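Local coordinates for putative methyl-accepting chemotaxis signal transduction protein (PDB 4XMR) that binds isoleucine in its tandem PAS sensory domain and probably relays amino-acid signals across the membrane as a chemotaxis receptor, at residues D20-F32 / D165-L179. Numbering follows the deposited sequence. Where two conformers were deposited one is given.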
ATOM      1  N   ASP B  20     -17.595  -8.286  -2.501  1.00 13.18           N
ATOM      2  CA  ASP B  20     -16.819  -7.047  -2.480  1.00 13.97           C
ATOM      3  C   ASP B  20     -15.739  -7.066  -1.405  1.00 13.51           C
ATOM      4  O   ASP B  20     -14.603  -6.643  -1.634  1.00 13.37           O
ATOM      5  CB  ASP B  20     -17.727  -5.837  -2.251  1.00 15.57           C
ATOM      6  CG  ASP B  20     -18.589  -5.505  -3.454  1.00 18.78           C
ATOM      7  OD1 ASP B  20     -18.290  -5.976  -4.569  1.00 24.60           O
ATOM      8  OD2 ASP B  20     -19.563  -4.749  -3.271  1.00 25.96           O
ATOM      9  N   LEU B  21     -16.086  -7.544  -0.220  1.00 13.25           N
ATOM     10  CA  LEU B  21     -15.095  -7.586   0.851  1.00 13.08           C
ATOM     11  C   LEU B  21     -13.995  -8.605   0.587  1.00 10.79           C
ATOM     12  O   LEU B  21     -12.821  -8.346   0.886  1.00 12.08           O
ATOM     13  CB  LEU B  21     -15.752  -7.808   2.214  1.00 12.69           C
ATOM     14  CG  LEU B  21     -16.753  -6.722   2.608  1.00 15.16           C
ATOM     15  CD1 LEU B  21     -17.204  -6.974   4.019  1.00 16.80           C
ATOM     16  CD2 LEU B  21     -16.171  -5.321   2.456  1.00 21.62           C
ATOM     17  N   LEU B  22     -14.345  -9.750   0.023  1.00 11.41           N
ATOM     18  CA  LEU B  22     -13.323 -10.703  -0.372  1.00 11.33           C
ATOM     19  C   LEU B  22     -12.357 -10.074  -1.378  1.00 11.18           C
ATOM     20  O   LEU B  22     -11.133 -10.248  -1.269  1.00 12.53           O
ATOM     21  CB  LEU B  22     -13.968 -11.972  -0.936  1.00 11.43           C
ATOM     22  CG  LEU B  22     -12.984 -13.052  -1.391  1.00 12.09           C
ATOM     23  CD1 LEU B  22     -12.062 -13.486  -0.255  1.00 14.13           C
ATOM     24  CD2 LEU B  22     -13.761 -14.253  -1.935  1.00 15.10           C
ATOM     25  N   LYS B  23     -12.896  -9.312  -2.327  1.00 11.87           N
ATOM     26  CA  LYS B  23     -12.061  -8.664  -3.334  1.00 13.28           C
ATOM     27  C   LYS B  23     -11.123  -7.628  -2.704  1.00 11.67           C
ATOM     28  O   LYS B  23      -9.997  -7.460  -3.167  1.00 12.58           O
ATOM     29  CB  LYS B  23     -12.897  -8.043  -4.455  1.00 17.88           C
ATOM     30  CG  LYS B  23     -12.036  -7.543  -5.628  1.00 21.17           C
ATOM     31  CD  LYS B  23     -12.835  -7.152  -6.849  1.00 27.71           C
ATOM     32  CE  LYS B  23     -11.913  -6.624  -7.939  1.00 30.76           C
ATOM     33  NZ  LYS B  23     -10.834  -7.600  -8.289  1.00 30.96           N
ATOM     34  N   VAL B  24     -11.559  -6.951  -1.640  1.00 11.20           N
ATOM     35  CA  VAL B  24     -10.646  -6.033  -0.947  1.00 10.86           C
ATOM     36  C   VAL B  24      -9.440  -6.793  -0.394  1.00 11.09           C
ATOM     37  O   VAL B  24      -8.300  -6.305  -0.464  1.00 12.10           O
ATOM     38  CB  VAL B  24     -11.363  -5.270   0.184  1.00 11.78           C
ATOM     39  CG1 VAL B  24     -10.357  -4.476   1.029  1.00 12.80           C
ATOM     40  CG2 VAL B  24     -12.425  -4.346  -0.390  1.00 12.85           C
ATOM     41  N   THR B  25      -9.668  -7.979   0.164  1.00 10.35           N
ATOM     42  CA  THR B  25      -8.554  -8.776   0.660  1.00 10.40           C
ATOM     43  C   THR B  25      -7.681  -9.280  -0.495  1.00 10.29           C
ATOM     44  O   THR B  25      -6.451  -9.271  -0.390  1.00 11.08           O
ATOM     45  CB  THR B  25      -9.045  -9.897   1.606  1.00 11.58           C
ATOM     46  OG1 THR B  25      -9.439  -9.300   2.848  1.00 12.27           O
ATOM     47  CG2 THR B  25      -7.966 -10.938   1.877  1.00 12.96           C
ATOM     48  N   GLN B  26      -8.303  -9.688  -1.598  1.00 10.42           N
ATOM     49  CA  GLN B  26      -7.536 -10.026  -2.793  1.00 10.60           C
ATOM     50  C   GLN B  26      -6.639  -8.863  -3.237  1.00 11.45           C
ATOM     51  O   GLN B  26      -5.452  -9.057  -3.499  1.00 12.08           O
ATOM     52  CB  GLN B  26      -8.470 -10.459  -3.930  1.00 12.33           C
ATOM     53  CG  GLN B  26      -7.745 -10.719  -5.238  1.00 15.49           C
ATOM     54  CD  GLN B  26      -8.693 -11.051  -6.365  1.00 20.93           C
ATOM     55  OE1 GLN B  26      -9.816 -11.487  -6.136  1.00 25.36           O
ATOM     56  NE2 GLN B  26      -8.244 -10.843  -7.593  1.00 24.46           N
ATOM     57  N   SER B  27      -7.215  -7.665  -3.297  1.00 10.74           N
ATOM     58  CA  SER B  27      -6.461  -6.479  -3.681  1.00 11.56           C
ATOM     59  C   SER B  27      -5.295  -6.205  -2.734  1.00 10.59           C
ATOM     60  O   SER B  27      -4.225  -5.765  -3.156  1.00 11.89           O
ATOM     61  CB  SER B  27      -7.378  -5.255  -3.744  1.00 13.18           C
ATOM     62  OG  SER B  27      -8.316  -5.377  -4.805  1.00 15.43           O
ATOM     63  N   THR B  28      -5.511  -6.464  -1.452  1.00 10.55           N
ATOM     64  CA  THR B  28      -4.471  -6.258  -0.449  1.00 10.86           C
ATOM     65  C   THR B  28      -3.261  -7.121  -0.767  1.00 10.81           C
ATOM     66  O   THR B  28      -2.117  -6.651  -0.743  1.00 12.19           O
ATOM     67  CB  THR B  28      -5.013  -6.572   0.958  1.00 12.01           C
ATOM     68  OG1 THR B  28      -6.113  -5.707   1.239  1.00 13.85           O
ATOM     69  CG2 THR B  28      -3.940  -6.382   2.015  1.00 12.92           C
ATOM     70  N   VAL B  29      -3.497  -8.384  -1.080  1.00 11.26           N
ATOM     71  CA  VAL B  29      -2.426  -9.294  -1.438  1.00 11.60           C
ATOM     72  C   VAL B  29      -1.728  -8.869  -2.733  1.00 11.81           C
ATOM     73  O   VAL B  29      -0.498  -8.868  -2.818  1.00 12.94           O
ATOM     74  CB  VAL B  29      -2.966 -10.728  -1.570  1.00 13.27           C
ATOM     75  CG1 VAL B  29      -1.893 -11.668  -2.086  1.00 17.47           C
ATOM     76  CG2 VAL B  29      -3.515 -11.209  -0.231  1.00 15.47           C
ATOM     77  N   GLU B  30      -2.520  -8.501  -3.735  1.00 11.30           N
ATOM     78  CA  GLU B  30      -1.971  -8.114  -5.028  1.00 11.96           C
ATOM     79  C   GLU B  30      -1.096  -6.869  -4.911  1.00 12.49           C
ATOM     80  O   GLU B  30      -0.027  -6.789  -5.522  1.00 13.30           O
ATOM     81  CB  GLU B  30      -3.101  -7.845  -6.023  1.00 12.85           C
ATOM     82  CG  GLU B  30      -3.873  -9.092  -6.441  1.00 15.91           C
ATOM     83  CD  GLU B  30      -5.117  -8.772  -7.247  1.00 19.78           C
ATOM     84  OE1 GLU B  30      -5.592  -7.617  -7.181  1.00 21.20           O
ATOM     85  OE2 GLU B  30      -5.627  -9.680  -7.934  1.00 23.22           O
ATOM     86  N   ASP B  31      -1.563  -5.889  -4.145  1.00 11.92           N
ATOM     87  CA  ASP B  31      -0.854  -4.622  -4.041  1.00 12.26           C
ATOM     88  C   ASP B  31       0.441  -4.773  -3.237  1.00 11.66           C
ATOM     89  O   ASP B  31       1.445  -4.145  -3.551  1.00 13.08           O
ATOM     90  CB  ASP B  31      -1.761  -3.546  -3.432  1.00 11.61           C
ATOM     91  CG  ASP B  31      -2.940  -3.183  -4.331  1.00 15.68           C
ATOM     92  OD1 ASP B  31      -2.970  -3.606  -5.512  1.00 16.56           O
ATOM     93  OD2 ASP B  31      -3.834  -2.451  -3.854  1.00 15.28           O
ATOM     94  N   PHE B  32       0.412  -5.604  -2.200  1.00 11.62           N
ATOM     95  CA  PHE B  32       1.616  -5.897  -1.426  1.00 11.25           C
ATOM     96  C   PHE B  32       2.674  -6.490  -2.349  1.00 12.05           C
ATOM     97  O   PHE B  32       3.825  -6.049  -2.373  1.00 12.72           O
ATOM     98  CB  PHE B  32       1.247  -6.861  -0.291  1.00 12.36           C
ATOM     99  CG  PHE B  32       2.407  -7.297   0.579  1.00 13.86           C
ATOM    100  CD1 PHE B  32       2.847  -6.502   1.634  1.00 14.37           C
ATOM    101  CD2 PHE B  32       2.987  -8.548   0.409  1.00 15.29           C
ATOM    102  CE1 PHE B  32       3.892  -6.920   2.454  1.00 14.69           C
ATOM    103  CE2 PHE B  32       4.013  -8.978   1.237  1.00 15.88           C
ATOM    104  CZ  PHE B  32       4.465  -8.157   2.256  1.00 16.66           C
ATOM    105  N   ASP B 165       3.981  -8.235   7.951  1.00 14.04           N
ATOM    106  CA  ASP B 165       3.490  -7.024   7.308  1.00 14.46           C
ATOM    107  C   ASP B 165       2.222  -7.300   6.504  1.00 13.79           C
ATOM    108  O   ASP B 165       1.287  -6.501   6.513  1.00 14.05           O
ATOM    109  CB  ASP B 165       4.540  -6.413   6.374  1.00 14.88           C
ATOM    110  CG  ASP B 165       5.686  -5.775   7.106  1.00 18.11           C
ATOM    111  OD1 ASP B 165       5.694  -5.764   8.355  1.00 22.86           O
ATOM    112  OD2 ASP B 165       6.580  -5.265   6.399  1.00 19.48           O
ATOM    113  N   LEU B 166       2.193  -8.425   5.795  1.00 13.43           N
ATOM    114  CA  LEU B 166       1.007  -8.776   5.034  1.00 13.05           C
ATOM    115  C   LEU B 166      -0.126  -9.184   5.984  1.00 12.54           C
ATOM    116  O   LEU B 166      -1.287  -8.840   5.760  1.00 13.41           O
ATOM    117  CB  LEU B 166       1.334  -9.857   4.006  1.00 13.34           C
ATOM    118  CG  LEU B 166       0.119 -10.333   3.217  1.00 14.06           C
ATOM    119  CD1 LEU B 166      -0.595  -9.158   2.538  1.00 13.41           C
ATOM    120  CD2 LEU B 166       0.590 -11.351   2.197  1.00 17.28           C
ATOM    121  N   GLN B 167       0.193  -9.913   7.054  0.50 13.26           N
ATOM    122  CA  GLN B 167      -0.836 -10.250   8.044  0.50 15.15           C
ATOM    123  C   GLN B 167      -1.472  -8.993   8.597  0.50 15.73           C
ATOM    124  O   GLN B 167      -2.696  -8.896   8.705  0.50 15.38           O
ATOM    125  CB  GLN B 167      -0.277 -11.090   9.202  0.50 16.30           C
ATOM    126  CG  GLN B 167      -0.997 -10.896  10.567  0.50 20.29           C
ATOM    127  CD  GLN B 167      -2.447 -11.393  10.602  0.50 21.64           C
ATOM    128  OE1 GLN B 167      -2.810 -12.344   9.929  0.50 21.68           O
ATOM    129  NE2 GLN B 167      -3.272 -10.745  11.407  0.50 23.92           N
ATOM    130  N   ASN B 168      -0.642  -8.018   8.942  1.00 13.85           N
ATOM    131  CA  ASN B 168      -1.175  -6.789   9.505  1.00 14.03           C
ATOM    132  C   ASN B 168      -2.101  -6.048   8.540  1.00 15.16           C
ATOM    133  O   ASN B 168      -3.132  -5.508   8.946  1.00 19.13           O
ATOM    134  CB  ASN B 168      -0.043  -5.879   9.988  1.00 16.46           C
ATOM    135  CG  ASN B 168       0.645  -6.414  11.228  1.00 17.90           C
ATOM    136  OD1 ASN B 168       0.107  -7.266  11.927  1.00 18.95           O
ATOM    137  ND2 ASN B 168       1.837  -5.909  11.505  1.00 20.48           N
ATOM    138  N   LEU B 169      -1.749  -6.040   7.264  1.00 12.55           N
ATOM    139  CA  LEU B 169      -2.607  -5.444   6.245  1.00 12.78           C
ATOM    140  C   LEU B 169      -3.947  -6.171   6.144  1.00 13.10           C
ATOM    141  O   LEU B 169      -5.008  -5.548   6.090  1.00 14.16           O
ATOM    142  CB  LEU B 169      -1.914  -5.481   4.895  1.00 12.76           C
ATOM    143  CG  LEU B 169      -0.799  -4.452   4.757  1.00 14.94           C
ATOM    144  CD1 LEU B 169       0.077  -4.751   3.550  1.00 19.13           C
ATOM    145  CD2 LEU B 169      -1.406  -3.063   4.620  1.00 19.27           C
ATOM    146  N   VAL B 170      -3.906  -7.498   6.113  1.00 12.19           N
ATOM    147  CA  VAL B 170      -5.136  -8.273   6.020  1.00 12.66           C
ATOM    148  C   VAL B 170      -6.026  -8.034   7.241  1.00 15.64           C
ATOM    149  O   VAL B 170      -7.247  -7.875   7.114  1.00 16.60           O
ATOM    150  CB  VAL B 170      -4.835  -9.767   5.863  1.00 15.22           C
ATOM    151  CG1 VAL B 170      -6.125 -10.603   5.991  1.00 18.03           C
ATOM    152  CG2 VAL B 170      -4.179 -10.007   4.529  1.00 16.29           C
ATOM    153  N   ALA B 171      -5.420  -7.991   8.423  1.00 16.51           N
ATOM    154  CA  ALA B 171      -6.184  -7.817   9.654  1.00 18.79           C
ATOM    155  C   ALA B 171      -6.987  -6.515   9.698  1.00 19.89           C
ATOM    156  O   ALA B 171      -8.004  -6.427  10.392  1.00 25.03           O
ATOM    157  CB  ALA B 171      -5.267  -7.921  10.863  1.00 21.18           C
ATOM    158  N   LYS B 172      -6.549  -5.513   8.948  1.00 16.95           N
ATOM    159  CA  LYS B 172      -7.230  -4.221   8.950  1.00 16.43           C
ATOM    160  C   LYS B 172      -8.391  -4.159   7.969  1.00 16.95           C
ATOM    161  O   LYS B 172      -9.178  -3.221   7.991  1.00 21.77           O
ATOM    162  CB  LYS B 172      -6.236  -3.094   8.636  1.00 18.36           C
ATOM    163  CG  LYS B 172      -5.228  -2.805   9.740  1.00 22.84           C
ATOM    164  CD  LYS B 172      -4.313  -1.649   9.340  1.00 30.72           C
ATOM    165  CE  LYS B 172      -3.373  -1.253  10.467  1.00 37.87           C
ATOM    166  NZ  LYS B 172      -4.111  -0.707  11.640  1.00 49.41           N
ATOM    167  N   THR B 173      -8.491  -5.153   7.097  1.00 14.40           N
ATOM    168  CA  THR B 173      -9.547  -5.127   6.094  1.00 13.71           C
ATOM    169  C   THR B 173     -10.909  -5.444   6.707  1.00 13.33           C
ATOM    170  O   THR B 173     -11.001  -6.213   7.663  1.00 13.38           O
ATOM    171  CB  THR B 173      -9.295  -6.150   4.964  1.00 13.15           C
ATOM    172  OG1 THR B 173      -9.338  -7.486   5.492  1.00 13.92           O
ATOM    173  CG2 THR B 173      -7.958  -5.887   4.263  1.00 15.09           C
ATOM    174  N   PRO B 174     -11.977  -4.869   6.145  1.00 13.78           N
ATOM    175  CA  PRO B 174     -13.323  -5.266   6.584  1.00 14.92           C
ATOM    176  C   PRO B 174     -13.634  -6.727   6.267  1.00 12.95           C
ATOM    177  O   PRO B 174     -12.964  -7.370   5.454  1.00 12.93           O
ATOM    178  CB  PRO B 174     -14.239  -4.362   5.759  1.00 17.29           C
ATOM    179  CG  PRO B 174     -13.405  -4.001   4.543  1.00 22.82           C
ATOM    180  CD  PRO B 174     -12.004  -3.888   5.048  1.00 16.57           C
ATOM    181  N   GLY B 175     -14.666  -7.249   6.916  1.00 14.84           N
ATOM    182  CA  GLY B 175     -15.096  -8.608   6.665  1.00 13.79           C
ATOM    183  C   GLY B 175     -14.256  -9.644   7.384  1.00 12.01           C
ATOM    184  O   GLY B 175     -13.084  -9.411   7.730  1.00 12.02           O
ATOM    185  N   ASN B 176     -14.862 -10.811   7.589  1.00 11.73           N
ATOM    186  CA  ASN B 176     -14.168 -11.926   8.198  1.00 11.23           C
ATOM    187  C   ASN B 176     -13.361 -12.653   7.132  1.00 11.85           C
ATOM    188  O   ASN B 176     -13.730 -13.759   6.684  1.00 11.51           O
ATOM    189  CB  ASN B 176     -15.158 -12.868   8.862  1.00 12.59           C
ATOM    190  CG  ASN B 176     -14.475 -13.981   9.607  1.00 13.73           C
ATOM    191  OD1 ASN B 176     -13.494 -13.753  10.325  1.00 14.45           O
ATOM    192  ND2 ASN B 176     -14.983 -15.197   9.446  1.00 16.19           N
ATOM    193  N   THR B 177     -12.276 -12.006   6.707  1.00 10.52           N
ATOM    194  CA  THR B 177     -11.451 -12.528   5.632  1.00 10.02           C
ATOM    195  C   THR B 177     -10.154 -13.103   6.178  1.00 10.06           C
ATOM    196  O   THR B 177      -9.663 -12.696   7.232  1.00 12.06           O
ATOM    197  CB  THR B 177     -11.142 -11.459   4.581  1.00 10.35           C
ATOM    198  OG1 THR B 177     -10.464 -10.372   5.219  1.00 11.53           O
ATOM    199  CG2 THR B 177     -12.422 -10.936   3.928  1.00 12.20           C
ATOM    200  N   PHE B 178      -9.611 -14.073   5.452  1.00 10.49           N
ATOM    201  CA  PHE B 178      -8.393 -14.750   5.871  1.00 10.65           C
ATOM    202  C   PHE B 178      -7.687 -15.372   4.676  1.00 10.54           C
ATOM    203  O   PHE B 178      -8.264 -15.478   3.600  1.00 11.73           O
ATOM    204  CB  PHE B 178      -8.655 -15.757   7.011  1.00 12.06           C
ATOM    205  CG  PHE B 178      -9.805 -16.711   6.765  1.00 11.86           C
ATOM    206  CD1 PHE B 178     -11.112 -16.321   7.033  1.00 12.75           C
ATOM    207  CD2 PHE B 178      -9.579 -18.014   6.338  1.00 13.72           C
ATOM    208  CE1 PHE B 178     -12.179 -17.195   6.833  1.00 12.73           C
ATOM    209  CE2 PHE B 178     -10.645 -18.898   6.143  1.00 13.83           C
ATOM    210  CZ  PHE B 178     -11.938 -18.478   6.395  1.00 12.42           C
ATOM    211  N   LEU B 179      -6.420 -15.727   4.867  1.00 11.28           N
ATOM    212  CA  LEU B 179      -5.582 -16.280   3.814  1.00 11.78           C
ATOM    213  C   LEU B 179      -4.984 -17.606   4.234  1.00 12.44           C
ATOM    214  O   LEU B 179      -4.515 -17.739   5.362  1.00 14.22           O
ATOM    215  CB  LEU B 179      -4.404 -15.351   3.508  1.00 14.79           C
ATOM    216  CG  LEU B 179      -4.628 -13.943   2.995  1.00 15.75           C
ATOM    217  CD1 LEU B 179      -3.258 -13.310   2.728  1.00 14.85           C
ATOM    218  CD2 LEU B 179      -5.483 -13.950   1.738  1.00 16.06           C
TER
HETATM  219  O   HOH W   1     -11.482  -7.428   3.003  1.00 11.84           O
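Thr-25 OG1 is gripped from two directions: Thr-177 OG1 lies 2.8 Å from it, probably as a hydrogen-bond partner, and it donates to a water 2.8 Å away. That water donates hydrogen bonds to Leu-21 O and Pro-174 O, linking helix to loop. The site lies in a tandem PAS (double Cache) sensory domain, where the long helix 9-48 runs nearly antiparallel alongside helix 163-171 and over the turn and strand 177-180 that follow. Threonine suits position 25 because its branches divide the work: with chi1 at -73°, OG1 faces the polar turn while CG2 slides alongside Leu-179 CD2. Thr-173 OG1 turns back to the helix before it, bonding Val-170 O at 2.7 Å in the carbonyl plane; its CG2 is left to meet Thr-28. Thr-28 OG1 is tied within its helix to Val-24 O, and its CG2 rests on Leu-169 CB. At one end Gly-175, with positive phi, offers a bare CA to Leu-21 CD1, 3.8 Å away, while Leu-21 CD2 touches Pro-174 CG. Pro-174 and Val-24 also pack on Val-24 and Pro-174 of the second subunit. At the other end, Phe-32 swings its ring over helix 163-171 (CG anti to N, chi1 178°), and Leu-166 CB makes a CH-pi contact, 4.0 Å from the ring centroid and 11° off its normal.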